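Local atomic coordinates of SPD1 nuclease (Streptococcus pyogenes, PDB entry 2XGR), a protein that acts as a prophage-encoded extracellular DNase, probably hydrolysing DNA by the metal-dependent mechanism of the His-Me finger nucleases. Residues 52-57 and 61-66; 125-130 and 177-182; 161-166 and 199-204; 168-173 and 209-214. All coordinates share one frame; numbering follows the deposited sequence.

Interaction 1: residues 52-57 and 61-66; sequences KLLPFT and QLQLGE
Leu54 and Gln61 lie alongside one another, pointing opposite ways, where the loop 52-57 comes back against strand 61-64. The packed part centres on Leu54. With CG anti to the carbonyl carbon (chi1 -73°), the isobutyl group is turned to the strand, one methyl to each glutamine: Leu54 CD1 approaches Gln61 CB to 4.1 Å, while Leu54 CD2 sits 3.5 Å from NE2 of Gln63, whose extended chain passes beside it at a slant. Leu54 also touches His77 of the adjoining strand 76-80.

Toward solvent the contact thins out and becomes polar. The extended chain of Gln61 carries its amide past the leucine to the carbonyl of Pro55, and Gln61 NE2 donates to Pro55 O over 2.8 Å. The bond is almost straight (178° at the hydrogen) and meets the oxygen nearly head-on, with the acceptor in the amide plane; this should fix the rotation of the amide. Water 1 accepts from Thr57 N at 3.1 Å and, weakly, from Gln61 NE2. Thr57 OG1 lies near the same amide nitrogen at a poor angle, and pairs instead with the backbone N of Asn59. The whole is a short connection folding back on an outer strand of the central antiparallel sheet: 61-64 pairs with 76-80, and the returning loop packs beside it in this non-specific endonuclease fold.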
loop_
_atom_site.group_PDB
_atom_site.type_symbol
_atom_site.label_atom_id
_atom_site.label_comp_id
_atom_site.label_asym_id
_atom_site.label_seq_id
_atom_site.Cartn_x
_atom_site.Cartn_y
_atom_site.Cartn_z
ATOM N N LYS A 52 0.380 9.791 12.257
ATOM C CA LYS A 52 0.144 9.209 10.940
ATOM C C LYS A 52 -0.665 7.934 10.894
ATOM O O LYS A 52 -1.042 7.533 9.774
ATOM C CB LYS A 52 1.473 8.914 10.259
ATOM C CG LYS A 52 2.298 10.197 9.991
ATOM C CD LYS A 52 3.560 9.786 9.232
ATOM C CE LYS A 52 4.510 11.004 8.992
ATOM N NZ LYS A 52 5.751 10.608 8.238
ATOM N N LEU A 53 -0.954 7.345 12.056
ATOM C CA LEU A 53 -1.414 5.942 12.120
ATOM C C LEU A 53 -2.886 5.907 12.537
ATOM O O LEU A 53 -3.462 6.958 12.993
ATOM C CB LEU A 53 -0.581 5.182 13.152
ATOM C CG LEU A 53 0.957 5.437 13.058
ATOM C CD1 LEU A 53 1.669 4.567 14.072
ATOM C CD2 LEU A 53 1.363 5.009 11.619
ATOM N N LEU A 54 -3.495 4.744 12.380
ATOM C CA LEU A 54 -4.847 4.501 12.976
ATOM C C LEU A 54 -4.650 4.300 14.500
ATOM O O LEU A 54 -3.566 3.828 14.941
ATOM C CB LEU A 54 -5.465 3.257 12.349
ATOM C CG LEU A 54 -5.911 3.502 10.915
ATOM C CD1 LEU A 54 -6.377 2.174 10.333
ATOM C CD2 LEU A 54 -7.042 4.543 10.886
ATOM N N PRO A 55 -5.666 4.679 15.317
ATOM C CA PRO A 55 -5.556 4.383 16.771
ATOM C C PRO A 55 -5.383 2.867 16.993
ATOM O O PRO A 55 -5.904 2.051 16.254
ATOM C CB PRO A 55 -6.919 4.855 17.323
ATOM C CG PRO A 55 -7.300 6.023 16.447
ATOM C CD PRO A 55 -6.920 5.407 15.005
ATOM N N PHE A 56 -4.567 2.477 17.954
ATOM C CA PHE A 56 -4.336 1.060 18.176
ATOM C C PHE A 56 -5.398 0.594 19.179
ATOM O O PHE A 56 -5.298 0.881 20.374
ATOM C CB PHE A 56 -2.983 0.847 18.783
ATOM C CG PHE A 56 -2.693 -0.578 19.101
ATOM C CD1 PHE A 56 -2.826 -1.558 18.125
ATOM C CD2 PHE A 56 -2.268 -0.947 20.351
ATOM C CE1 PHE A 56 -2.641 -2.886 18.395
ATOM C CE2 PHE A 56 -1.986 -2.299 20.609
ATOM C CZ PHE A 56 -2.172 -3.268 19.602
ATOM N N THR A 57 -6.378 -0.132 18.681
ATOM C CA THR A 57 -7.505 -0.621 19.483
ATOM C C THR A 57 -7.356 -2.131 19.716
ATOM O O THR A 57 -8.169 -2.717 20.412
ATOM C CB THR A 57 -8.825 -0.457 18.762
ATOM O OG1 THR A 57 -8.751 -1.133 17.466
ATOM C CG2 THR A 57 -9.055 1.007 18.537
ATOM N N GLN A 61 -9.098 -2.744 11.592
ATOM C CA GLN A 61 -9.798 -1.538 11.145
ATOM C C GLN A 61 -9.425 -1.260 9.700
ATOM O O GLN A 61 -8.220 -1.390 9.336
ATOM C CB GLN A 61 -9.280 -0.293 11.893
ATOM C CG GLN A 61 -9.368 -0.309 13.382
ATOM C CD GLN A 61 -8.454 0.736 14.005
ATOM O OE1 GLN A 61 -8.652 1.937 13.817
ATOM N NE2 GLN A 61 -7.532 0.290 14.816
ATOM N N LEU A 62 -10.385 -0.782 8.915
ATOM C CA LEU A 62 -10.094 -0.289 7.581
ATOM C C LEU A 62 -10.813 1.035 7.471
ATOM O O LEU A 62 -11.989 1.124 7.711
ATOM C CB LEU A 62 -10.611 -1.280 6.553
ATOM C CG LEU A 62 -10.560 -0.847 5.084
ATOM C CD1 LEU A 62 -9.084 -0.758 4.651
ATOM C CD2 LEU A 62 -11.332 -1.863 4.230
ATOM N N GLN A 63 -10.049 2.082 7.194
ATOM C CA GLN A 63 -10.630 3.415 7.032
ATOM C C GLN A 63 -10.396 3.888 5.597
ATOM O O GLN A 63 -9.258 3.898 5.150
ATOM C CB GLN A 63 -10.000 4.310 8.114
ATOM C CG GLN A 63 -10.799 5.622 8.289
ATOM C CD GLN A 63 -10.755 6.206 9.720
ATOM O OE1 GLN A 63 -11.019 7.403 9.872
ATOM N NE2 GLN A 63 -10.397 5.405 10.749
ATOM N N LEU A 64 -11.439 4.336 4.891
ATOM C CA LEU A 64 -11.289 4.748 3.516
ATOM C C LEU A 64 -11.545 6.243 3.436
ATOM O O LEU A 64 -12.589 6.690 3.878
ATOM C CB LEU A 64 -12.311 4.031 2.653
ATOM C CG LEU A 64 -12.173 2.487 2.591
ATOM C CD1 LEU A 64 -13.307 1.837 1.736
ATOM C CD2 LEU A 64 -10.781 2.145 2.085
ATOM N N GLY A 65 -10.693 6.992 2.773
ATOM C CA GLY A 65 -10.987 8.406 2.664
ATOM C C GLY A 65 -12.188 8.664 1.745
ATOM O O GLY A 65 -12.595 7.819 0.980
ATOM N N GLU A 66 -12.810 9.825 1.904
ATOM C CA GLU A 66 -13.922 10.204 0.971
ATOM C C GLU A 66 -13.504 10.225 -0.519
ATOM O O GLU A 66 -12.310 10.393 -0.879
ATOM C CB GLU A 66 -14.417 11.639 1.371
ATOM C CG GLU A 66 -13.360 12.655 0.888
ATOM C CD GLU A 66 -13.525 14.027 1.440
ATOM O OE1 GLU A 66 -14.675 14.503 1.494
ATOM O OE2 GLU A 66 -12.499 14.614 1.849
HETATM O O HOH W 1 -5.881 -1.985 16.250
#

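Interaction 2: residues 125-130 and 177-182; sequences YQFCGL and FWLDYK
Phe127 reaches from its short helix toward Leu179 and Tyr181 on strand 178-186. CB leaves the helix in the direction of the strand, and with CG anti to the carbonyl carbon (chi1 -67°) the ring is brought up against both side chains. On one side of the ring, Phe127 CD2 lies 3.8 Å from Tyr181 CD2, and the next atom, CE2, is 3.9 Å from Tyr181 CE2. The rings meet obliquely, planes 84° apart and centroids separated by 5.8 Å. Helix 125-128 belongs to the connection between the paired strands 119-121 and 137-139, which with helix 142-146 probably form the beta-beta-alpha finger of the His-Me family; Phe127 thus joins that connection to the main sheet. Farther out, Phe127 CZ comes to 4.3 Å from Leu179 CD2 and also packs on the backbone carbonyl of Glu164, while Asp168 of the same helix, 160-173, borders the ring. Tyr181, its CG anti to the backbone N, sends its hydroxyl past the phenylalanine to a hydrogen bond with the Glu164 carboxylate.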
loop_
_atom_site.group_PDB
_atom_site.type_symbol
_atom_site.label_atom_id
_atom_site.label_comp_id
_atom_site.label_asym_id
_atom_site.label_seq_id
_atom_site.Cartn_x
_atom_site.Cartn_y
_atom_site.Cartn_z
ATOM N N TYR A 125 -5.749 -6.352 -2.199
ATOM C CA TYR A 125 -6.912 -7.169 -1.836
ATOM C C TYR A 125 -6.724 -8.086 -0.644
ATOM O O TYR A 125 -7.621 -8.162 0.210
ATOM C CB TYR A 125 -7.278 -8.052 -3.087
ATOM C CG TYR A 125 -8.489 -8.872 -2.823
ATOM C CD1 TYR A 125 -9.759 -8.302 -2.766
ATOM C CD2 TYR A 125 -8.354 -10.200 -2.498
ATOM C CE1 TYR A 125 -10.907 -9.079 -2.541
ATOM C CE2 TYR A 125 -9.502 -11.003 -2.288
ATOM C CZ TYR A 125 -10.748 -10.412 -2.239
ATOM O OH TYR A 125 -11.873 -11.187 -1.988
ATOM N N GLN A 126 -5.610 -8.825 -0.568
ATOM C CA GLN A 126 -5.543 -9.847 0.482
ATOM C C GLN A 126 -5.392 -9.212 1.853
ATOM O O GLN A 126 -5.581 -9.862 2.879
ATOM C CB GLN A 126 -4.400 -10.833 0.233
ATOM C CG GLN A 126 -4.597 -11.691 -1.010
ATOM C CD GLN A 126 -3.789 -12.966 -0.967
ATOM O OE1 GLN A 126 -4.211 -14.015 -1.524
ATOM N NE2 GLN A 126 -2.635 -12.898 -0.397
ATOM N N PHE A 127 -5.158 -7.900 1.904
ATOM C CA PHE A 127 -5.171 -7.246 3.204
ATOM C C PHE A 127 -6.575 -6.841 3.540
ATOM O O PHE A 127 -7.025 -7.042 4.653
ATOM C CB PHE A 127 -4.271 -5.989 3.248
ATOM C CG PHE A 127 -2.792 -6.294 3.131
ATOM C CD1 PHE A 127 -2.257 -7.533 3.590
ATOM C CD2 PHE A 127 -1.923 -5.349 2.643
ATOM C CE1 PHE A 127 -0.854 -7.815 3.532
ATOM C CE2 PHE A 127 -0.526 -5.624 2.541
ATOM C CZ PHE A 127 0.011 -6.835 3.011
ATOM N N CYS A 128 -7.246 -6.211 2.582
ATOM C CA CYS A 128 -8.556 -5.587 2.918
ATOM C C CYS A 128 -9.807 -6.342 2.443
ATOM O O CYS A 128 -10.949 -5.969 2.809
ATOM C CB CYS A 128 -8.629 -4.130 2.392
ATOM S SG CYS A 128 -8.662 -3.966 0.554
ATOM N N GLY A 129 -9.648 -7.262 1.508
ATOM C CA GLY A 129 -10.812 -7.997 1.031
ATOM C C GLY A 129 -11.879 -7.235 0.262
ATOM O O GLY A 129 -12.983 -7.765 0.022
ATOM N N LEU A 130 -11.560 -6.044 -0.213
ATOM C CA LEU A 130 -12.528 -5.178 -0.943
ATOM C C LEU A 130 -12.504 -5.388 -2.443
ATOM O O LEU A 130 -11.451 -5.502 -3.046
ATOM C CB LEU A 130 -12.209 -3.683 -0.750
ATOM C CG LEU A 130 -12.202 -3.209 0.696
ATOM C CD1 LEU A 130 -11.798 -1.734 0.587
ATOM C CD2 LEU A 130 -13.625 -3.380 1.339
ATOM N N PHE A 177 1.562 -9.621 15.968
ATOM C CA PHE A 177 1.829 -8.196 15.760
ATOM C C PHE A 177 0.877 -7.642 14.691
ATOM O O PHE A 177 0.180 -8.388 13.973
ATOM C CB PHE A 177 3.287 -7.956 15.306
ATOM C CG PHE A 177 4.328 -8.288 16.386
ATOM C CD1 PHE A 177 3.930 -8.441 17.704
ATOM C CD2 PHE A 177 5.693 -8.362 16.052
ATOM C CE1 PHE A 177 4.904 -8.723 18.716
ATOM C CE2 PHE A 177 6.663 -8.602 17.086
ATOM C CZ PHE A 177 6.234 -8.769 18.380
ATOM N N TRP A 178 0.823 -6.305 14.627
ATOM C CA TRP A 178 -0.116 -5.631 13.704
ATOM C C TRP A 178 0.682 -4.867 12.679
ATOM O O TRP A 178 1.784 -4.413 12.969
ATOM C CB TRP A 178 -0.918 -4.586 14.460
ATOM C CG TRP A 178 -1.794 -5.216 15.522
ATOM C CD1 TRP A 178 -1.415 -5.648 16.781
ATOM C CD2 TRP A 178 -3.197 -5.493 15.397
ATOM N NE1 TRP A 178 -2.526 -6.227 17.439
ATOM C CE2 TRP A 178 -3.615 -6.141 16.602
ATOM C CE3 TRP A 178 -4.137 -5.314 14.351
ATOM C CZ2 TRP A 178 -4.946 -6.547 16.798
ATOM C CZ3 TRP A 178 -5.461 -5.683 14.578
ATOM C CH2 TRP A 178 -5.842 -6.328 15.772
ATOM N N LEU A 179 0.117 -4.751 11.492
ATOM C CA LEU A 179 0.639 -3.843 10.455
ATOM C C LEU A 179 -0.310 -2.671 10.353
ATOM O O LEU A 179 -1.548 -2.864 10.197
ATOM C CB LEU A 179 0.655 -4.617 9.144
ATOM C CG LEU A 179 0.918 -3.715 7.895
ATOM C CD1 LEU A 179 2.339 -3.014 7.973
ATOM C CD2 LEU A 179 0.769 -4.552 6.582
ATOM N N ASP A 180 0.232 -1.449 10.406
ATOM C CA ASP A 180 -0.576 -0.279 10.097
ATOM C C ASP A 180 -0.062 0.154 8.733
ATOM O O ASP A 180 1.137 0.452 8.549
ATOM C CB ASP A 180 -0.348 0.824 11.173
ATOM C CG ASP A 180 -1.136 2.098 10.882
ATOM O OD1 ASP A 180 -0.810 2.794 9.918
ATOM O OD2 ASP A 180 -2.149 2.334 11.604
ATOM N N TYR A 181 -0.971 0.275 7.757
ATOM C CA TYR A 181 -0.529 0.482 6.407
ATOM C C TYR A 181 -1.506 1.438 5.704
ATOM O O TYR A 181 -2.714 1.181 5.642
ATOM C CB TYR A 181 -0.518 -0.920 5.698
ATOM C CG TYR A 181 -0.244 -0.942 4.194
ATOM C CD1 TYR A 181 0.783 -0.159 3.598
ATOM C CD2 TYR A 181 -1.019 -1.721 3.346
ATOM C CE1 TYR A 181 1.018 -0.216 2.197
ATOM C CE2 TYR A 181 -0.805 -1.767 1.932
ATOM C CZ TYR A 181 0.232 -1.015 1.390
ATOM O OH TYR A 181 0.462 -1.116 0.042
ATOM N N LYS A 182 -0.971 2.551 5.186
ATOM C CA LYS A 182 -1.815 3.574 4.561
ATOM C C LYS A 182 -1.297 3.769 3.146
ATOM O O LYS A 182 -0.071 3.882 2.947
ATOM C CB LYS A 182 -1.685 4.891 5.361
ATOM C CG LYS A 182 -2.700 5.924 4.810
ATOM C CD LYS A 182 -2.507 7.310 5.519
ATOM C CE LYS A 182 -3.562 8.296 5.027
ATOM N NZ LYS A 182 -3.271 9.593 5.764
#

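Interaction 3: residues 161-166 and 199-204; sequences LYYENR and LQYVGI
Leu199 meets Tyr163 almost perpendicularly, one methyl up against the root of the aromatic side chain. Tyr163 CG lies anti to the carbonyl carbon (chi1 -64°), which turns the ring to the strand. Leu199 CD2 lies 3.6 Å from Tyr163 CB and 3.9 Å from Tyr163 CG, meeting the ring obliquely at its attached end. Tyr201, two residues along the strand, approaches on a slant: its OH comes to 4.0 Å from Tyr163 CD1, a loose touch; that hydroxyl is hydrogen-bonded to Glu220. The Tyr163 hydroxyl bonds to Pro157 O and to Ser217. Within the helix, Tyr162 brings CD2 3.5 Å above the centre of the Tyr163 ring. Arg166 in turn spreads its guanidinium over part of the Tyr162 ring and donates from NH1 to Tyr162 O at 3.0 Å, the acceptor lying in the guanidinium plane. Through Tyr163, helix 160-173 rests on strand 196-204 in the middle of the sheet: Tyr163 also touches Val230 and Leu232 of strand 228-233, while Leu199 and Tyr201 lean on Tyr181 and Leu179, respectively, of strand 178-186.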
loop_
_atom_site.group_PDB
_atom_site.type_symbol
_atom_site.label_atom_id
_atom_site.label_comp_id
_atom_site.label_asym_id
_atom_site.label_seq_id
_atom_site.Cartn_x
_atom_site.Cartn_y
_atom_site.Cartn_z
ATOM N N LEU A 161 3.339 -4.530 -5.593
ATOM C CA LEU A 161 3.355 -5.951 -5.156
ATOM C C LEU A 161 4.626 -6.321 -4.380
ATOM O O LEU A 161 4.566 -7.065 -3.397
ATOM C CB LEU A 161 3.210 -6.857 -6.435
ATOM C CG LEU A 161 3.189 -8.369 -6.207
ATOM C CD1 LEU A 161 1.933 -8.774 -5.420
ATOM C CD2 LEU A 161 3.266 -9.053 -7.591
ATOM N N TYR A 162 5.776 -5.758 -4.775
ATOM C CA TYR A 162 7.046 -5.992 -4.090
ATOM C C TYR A 162 6.854 -5.699 -2.611
ATOM O O TYR A 162 7.262 -6.492 -1.722
ATOM C CB TYR A 162 8.103 -4.963 -4.674
ATOM C CG TYR A 162 9.409 -4.958 -3.907
ATOM C CD1 TYR A 162 10.514 -5.700 -4.367
ATOM C CD2 TYR A 162 9.535 -4.282 -2.683
ATOM C CE1 TYR A 162 11.706 -5.701 -3.698
ATOM C CE2 TYR A 162 10.730 -4.333 -1.972
ATOM C CZ TYR A 162 11.811 -5.058 -2.513
ATOM O OH TYR A 162 12.992 -5.152 -1.795
ATOM N N TYR A 163 6.216 -4.577 -2.317
ATOM C CA TYR A 163 6.141 -4.128 -0.900
ATOM C C TYR A 163 5.057 -4.940 -0.161
ATOM O O TYR A 163 5.260 -5.400 0.977
ATOM C CB TYR A 163 5.756 -2.618 -0.830
ATOM C CG TYR A 163 6.871 -1.820 -1.474
ATOM C CD1 TYR A 163 8.006 -1.430 -0.743
ATOM C CD2 TYR A 163 6.824 -1.603 -2.832
ATOM C CE1 TYR A 163 9.100 -0.823 -1.393
ATOM C CE2 TYR A 163 7.919 -0.952 -3.520
ATOM C CZ TYR A 163 9.048 -0.567 -2.764
ATOM O OH TYR A 163 10.086 0.001 -3.468
ATOM N N GLU A 164 3.879 -5.085 -0.775
ATOM C CA GLU A 164 2.772 -5.771 -0.100
ATOM C C GLU A 164 3.068 -7.259 0.151
ATOM O O GLU A 164 2.780 -7.741 1.225
ATOM C CB GLU A 164 1.492 -5.629 -0.928
ATOM C CG GLU A 164 0.981 -4.151 -0.841
ATOM C CD GLU A 164 -0.398 -3.975 -1.505
ATOM O OE1 GLU A 164 -1.016 -2.924 -1.186
ATOM O OE2 GLU A 164 -0.828 -4.862 -2.295
ATOM N N ASN A 165 3.713 -7.963 -0.784
ATOM C CA ASN A 165 4.075 -9.352 -0.518
ATOM C C ASN A 165 5.063 -9.456 0.650
ATOM O O ASN A 165 5.018 -10.403 1.461
ATOM C CB ASN A 165 4.689 -10.041 -1.772
ATOM C CG ASN A 165 3.617 -10.597 -2.749
ATOM O OD1 ASN A 165 3.936 -11.284 -3.781
ATOM N ND2 ASN A 165 2.377 -10.310 -2.456
ATOM N N ARG A 166 5.974 -8.515 0.733
ATOM C CA ARG A 166 6.936 -8.596 1.834
ATOM C C ARG A 166 6.287 -8.237 3.150
ATOM O O ARG A 166 6.623 -8.862 4.171
ATOM C CB ARG A 166 8.129 -7.706 1.513
ATOM C CG ARG A 166 9.029 -8.325 0.428
ATOM C CD ARG A 166 10.081 -7.376 -0.077
ATOM N NE ARG A 166 10.996 -8.113 -1.010
ATOM C CZ ARG A 166 10.635 -8.546 -2.227
ATOM N NH1 ARG A 166 9.447 -8.309 -2.780
ATOM N NH2 ARG A 166 11.511 -9.229 -2.970
ATOM N N LEU A 199 3.095 4.700 -0.092
ATOM C CA LEU A 199 2.846 3.613 0.792
ATOM C C LEU A 199 3.483 3.945 2.126
ATOM O O LEU A 199 4.675 4.202 2.176
ATOM C CB LEU A 199 3.589 2.331 0.252
ATOM C CG LEU A 199 2.952 1.677 -0.996
ATOM C CD1 LEU A 199 3.180 2.542 -2.277
ATOM C CD2 LEU A 199 3.580 0.282 -1.201
ATOM N N GLN A 200 2.737 3.806 3.227
ATOM C CA GLN A 200 3.241 4.173 4.566
ATOM C C GLN A 200 2.997 2.997 5.513
ATOM O O GLN A 200 1.867 2.495 5.613
ATOM C CB GLN A 200 2.428 5.382 5.128
ATOM C CG GLN A 200 2.898 5.807 6.496
ATOM C CD GLN A 200 1.920 6.771 7.079
ATOM O OE1 GLN A 200 1.917 7.951 6.702
ATOM N NE2 GLN A 200 0.954 6.245 7.874
ATOM N N TYR A 201 4.043 2.487 6.148
ATOM C CA TYR A 201 3.823 1.304 6.960
ATOM C C TYR A 201 4.696 1.276 8.205
ATOM O O TYR A 201 5.834 1.805 8.224
ATOM C CB TYR A 201 4.043 -0.020 6.137
ATOM C CG TYR A 201 5.319 -0.029 5.325
ATOM C CD1 TYR A 201 6.534 -0.428 5.887
ATOM C CD2 TYR A 201 5.303 0.381 3.976
ATOM C CE1 TYR A 201 7.722 -0.500 5.076
ATOM C CE2 TYR A 201 6.518 0.323 3.202
ATOM C CZ TYR A 201 7.680 -0.158 3.767
ATOM O OH TYR A 201 8.820 -0.184 2.973
ATOM N N VAL A 202 4.147 0.656 9.244
ATOM C CA VAL A 202 4.918 0.444 10.487
ATOM C C VAL A 202 4.243 -0.720 11.185
ATOM O O VAL A 202 3.037 -0.978 10.920
ATOM C CB VAL A 202 4.922 1.671 11.350
ATOM C CG1 VAL A 202 3.466 1.968 11.872
ATOM C CG2 VAL A 202 5.933 1.550 12.595
ATOM N N GLY A 203 4.987 -1.439 12.029
ATOM C CA GLY A 203 4.378 -2.563 12.785
ATOM C C GLY A 203 4.031 -2.065 14.198
ATOM O O GLY A 203 4.518 -1.004 14.644
ATOM N N ILE A 204 3.097 -2.763 14.853
ATOM C CA ILE A 204 2.769 -2.433 16.246
ATOM C C ILE A 204 2.749 -3.751 17.055
ATOM O O ILE A 204 2.164 -4.744 16.622
ATOM C CB ILE A 204 1.383 -1.782 16.347
ATOM C CG1 ILE A 204 1.322 -0.510 15.478
ATOM C CG2 ILE A 204 1.133 -1.263 17.842
ATOM C CD1 ILE A 204 -0.097 0.184 15.467
#

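Interaction 4: residues 168-173 and 209-214; sequences DSWLAL and ELLTIR
Ile213 stands with its terminal methyl over the indole of Trp170. Ile213 CD1 is 3.7 Å from the centroid of the Trp170 six-membered ring and only 6° off its normal, a well-centred CH-pi contact, and Ile213 CG1 follows behind at 4.0 Å from Trp170 CE2. Leu211 comes from another direction: its CD1 lies at the rim of the indole, near the ring plane, 3.9 Å from Trp170 CZ2. Face and edge are therefore both met by aliphatic groups of one strand. This is helix-on-sheet packing, with alternate residues Leu211 and Ile213 turned to helix 160-173 while Thr212 and Arg214 point to the reverse side of the antiparallel sheet. Trp170 reaches the strand because its CG is anti to the backbone N (chi1 -176°). Farther out, His174 stacks on the indole and bonds through ND1 to Trp170 O, and the ring of His40 meets the indole with planes nearly perpendicular. Phe177 packs on Leu211. The strand is held by backbone bonds from Leu211 to Gly203 on one neighbour and from Thr212 to Ala41 on another.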
loop_
_atom_site.group_PDB
_atom_site.type_symbol
_atom_site.label_atom_id
_atom_site.label_comp_id
_atom_site.label_asym_id
_atom_site.label_seq_id
_atom_site.Cartn_x
_atom_site.Cartn_y
_atom_site.Cartn_z
ATOM N N ASP A 168 3.216 -8.843 3.829
ATOM C CA ASP A 168 2.400 -10.071 4.104
ATOM C C ASP A 168 3.298 -11.133 4.755
ATOM O O ASP A 168 2.930 -11.735 5.760
ATOM C CB ASP A 168 1.838 -10.562 2.765
ATOM C CG ASP A 168 1.104 -11.867 2.885
ATOM O OD1 ASP A 168 0.219 -11.939 3.720
ATOM O OD2 ASP A 168 1.363 -12.764 2.067
ATOM N N SER A 169 4.514 -11.256 4.260
ATOM C CA SER A 169 5.467 -12.213 4.866
ATOM C C SER A 169 5.834 -11.873 6.282
ATOM O O SER A 169 5.815 -12.732 7.153
ATOM C CB SER A 169 6.740 -12.310 4.039
ATOM O OG SER A 169 7.621 -13.209 4.703
ATOM N N TRP A 170 6.001 -10.587 6.551
ATOM C CA TRP A 170 6.279 -10.097 7.874
ATOM C C TRP A 170 5.100 -10.394 8.782
ATOM O O TRP A 170 5.292 -10.837 9.945
ATOM C CB TRP A 170 6.565 -8.573 7.830
ATOM C CG TRP A 170 6.949 -8.030 9.196
ATOM C CD1 TRP A 170 8.186 -8.093 9.822
ATOM C CD2 TRP A 170 6.055 -7.482 10.133
ATOM N NE1 TRP A 170 8.100 -7.544 11.090
ATOM C CE2 TRP A 170 6.797 -7.150 11.293
ATOM C CE3 TRP A 170 4.689 -7.178 10.085
ATOM C CZ2 TRP A 170 6.213 -6.494 12.368
ATOM C CZ3 TRP A 170 4.100 -6.549 11.134
ATOM C CH2 TRP A 170 4.851 -6.253 12.301
ATOM N N LEU A 171 3.870 -10.092 8.317
ATOM C CA LEU A 171 2.708 -10.393 9.114
ATOM C C LEU A 171 2.608 -11.869 9.459
ATOM O O LEU A 171 2.323 -12.219 10.628
ATOM C CB LEU A 171 1.431 -9.971 8.371
ATOM C CG LEU A 171 1.038 -8.542 8.494
ATOM C CD1 LEU A 171 -0.244 -8.311 7.625
ATOM C CD2 LEU A 171 0.790 -8.111 10.022
ATOM N N ALA A 172 2.857 -12.729 8.473
ATOM C CA ALA A 172 2.703 -14.188 8.680
ATOM C C ALA A 172 3.767 -14.690 9.714
ATOM O O ALA A 172 3.512 -15.623 10.520
ATOM C CB ALA A 172 2.896 -14.919 7.377
ATOM N N LEU A 173 4.952 -14.063 9.699
ATOM C CA LEU A 173 6.037 -14.448 10.620
ATOM C C LEU A 173 5.804 -13.939 12.007
ATOM O O LEU A 173 6.440 -14.402 12.963
ATOM C CB LEU A 173 7.377 -13.891 10.117
ATOM C CG LEU A 173 7.905 -14.692 8.917
ATOM C CD1 LEU A 173 9.019 -13.876 8.203
ATOM C CD2 LEU A 173 8.422 -16.088 9.405
ATOM N N GLU A 209 3.828 -0.658 20.903
ATOM C CA GLU A 209 5.064 0.015 20.514
ATOM C C GLU A 209 5.306 -0.120 19.006
ATOM O O GLU A 209 4.998 -1.174 18.440
ATOM C CB GLU A 209 6.298 -0.443 21.321
ATOM C CG GLU A 209 6.187 0.150 22.793
ATOM C CD GLU A 209 7.289 -0.222 23.763
ATOM O OE1 GLU A 209 8.251 -0.948 23.426
ATOM O OE2 GLU A 209 7.158 0.221 24.935
ATOM N N LEU A 210 5.901 0.911 18.399
ATOM C CA LEU A 210 6.134 0.900 16.942
ATOM C C LEU A 210 7.310 0.032 16.594
ATOM O O LEU A 210 8.415 0.149 17.211
ATOM C CB LEU A 210 6.340 2.312 16.443
ATOM C CG LEU A 210 5.128 3.193 16.651
ATOM C CD1 LEU A 210 5.360 4.598 16.070
ATOM C CD2 LEU A 210 3.868 2.481 15.991
ATOM N N LEU A 211 7.151 -0.756 15.515
ATOM C CA LEU A 211 8.216 -1.547 14.998
ATOM C C LEU A 211 8.563 -1.059 13.579
ATOM O O LEU A 211 7.700 -1.092 12.715
ATOM C CB LEU A 211 7.777 -3.014 14.903
ATOM C CG LEU A 211 7.087 -3.558 16.179
ATOM C CD1 LEU A 211 6.543 -5.005 16.003
ATOM C CD2 LEU A 211 8.041 -3.519 17.410
ATOM N N THR A 212 9.785 -0.619 13.352
ATOM C CA THR A 212 10.139 -0.141 12.006
ATOM C C THR A 212 10.382 -1.338 11.143
ATOM O O THR A 212 11.202 -2.159 11.459
ATOM C CB THR A 212 11.377 0.790 11.978
ATOM O OG1 THR A 212 11.102 1.860 12.807
ATOM C CG2 THR A 212 11.519 1.390 10.598
ATOM N N ILE A 213 9.637 -1.428 10.017
ATOM C CA ILE A 213 9.725 -2.615 9.170
ATOM C C ILE A 213 10.622 -2.306 7.960
ATOM O O ILE A 213 10.451 -1.274 7.315
ATOM C CB ILE A 213 8.311 -2.976 8.646
ATOM C CG1 ILE A 213 7.444 -3.518 9.790
ATOM C CG2 ILE A 213 8.468 -4.122 7.537
ATOM C CD1 ILE A 213 5.886 -3.606 9.544
ATOM N N ARG A 214 11.581 -3.195 7.661
ATOM C CA ARG A 214 12.480 -2.988 6.518
ATOM C C ARG A 214 12.214 -4.031 5.462
ATOM O O ARG A 214 12.174 -5.210 5.752
ATOM C CB ARG A 214 13.972 -3.120 6.979
ATOM C CG ARG A 214 14.256 -2.271 8.254
ATOM C CD ARG A 214 15.091 -0.996 8.102
ATOM N NE ARG A 214 15.430 -0.541 9.465
ATOM C CZ ARG A 214 15.125 0.649 9.983
ATOM N NH1 ARG A 214 14.567 1.586 9.223
ATOM N NH2 ARG A 214 15.407 0.912 11.266
#

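In the fold
From the N terminus, interaction 1 comes first and closes a tight loop, with three residues between 52-57 and 61-66; it is complete before the others open. Interaction 2 then spans 46 residues, from 125-130 to 177-182, and helix 160-173 lies inside that loop. Interactions 3 and 4 start from this helix and end beyond strand 178-186, so each crosses interaction 2, and they cross each other; none nests. The helix is thereby tied to neighbouring strands 196-204 and 209-214, and interaction 2 brings in strand 178-186. Interaction 1 joins them from the loop side: Leu54 N bonds to Asp180, Lys52 O to Gln200, and Leu53 packs on Leu210.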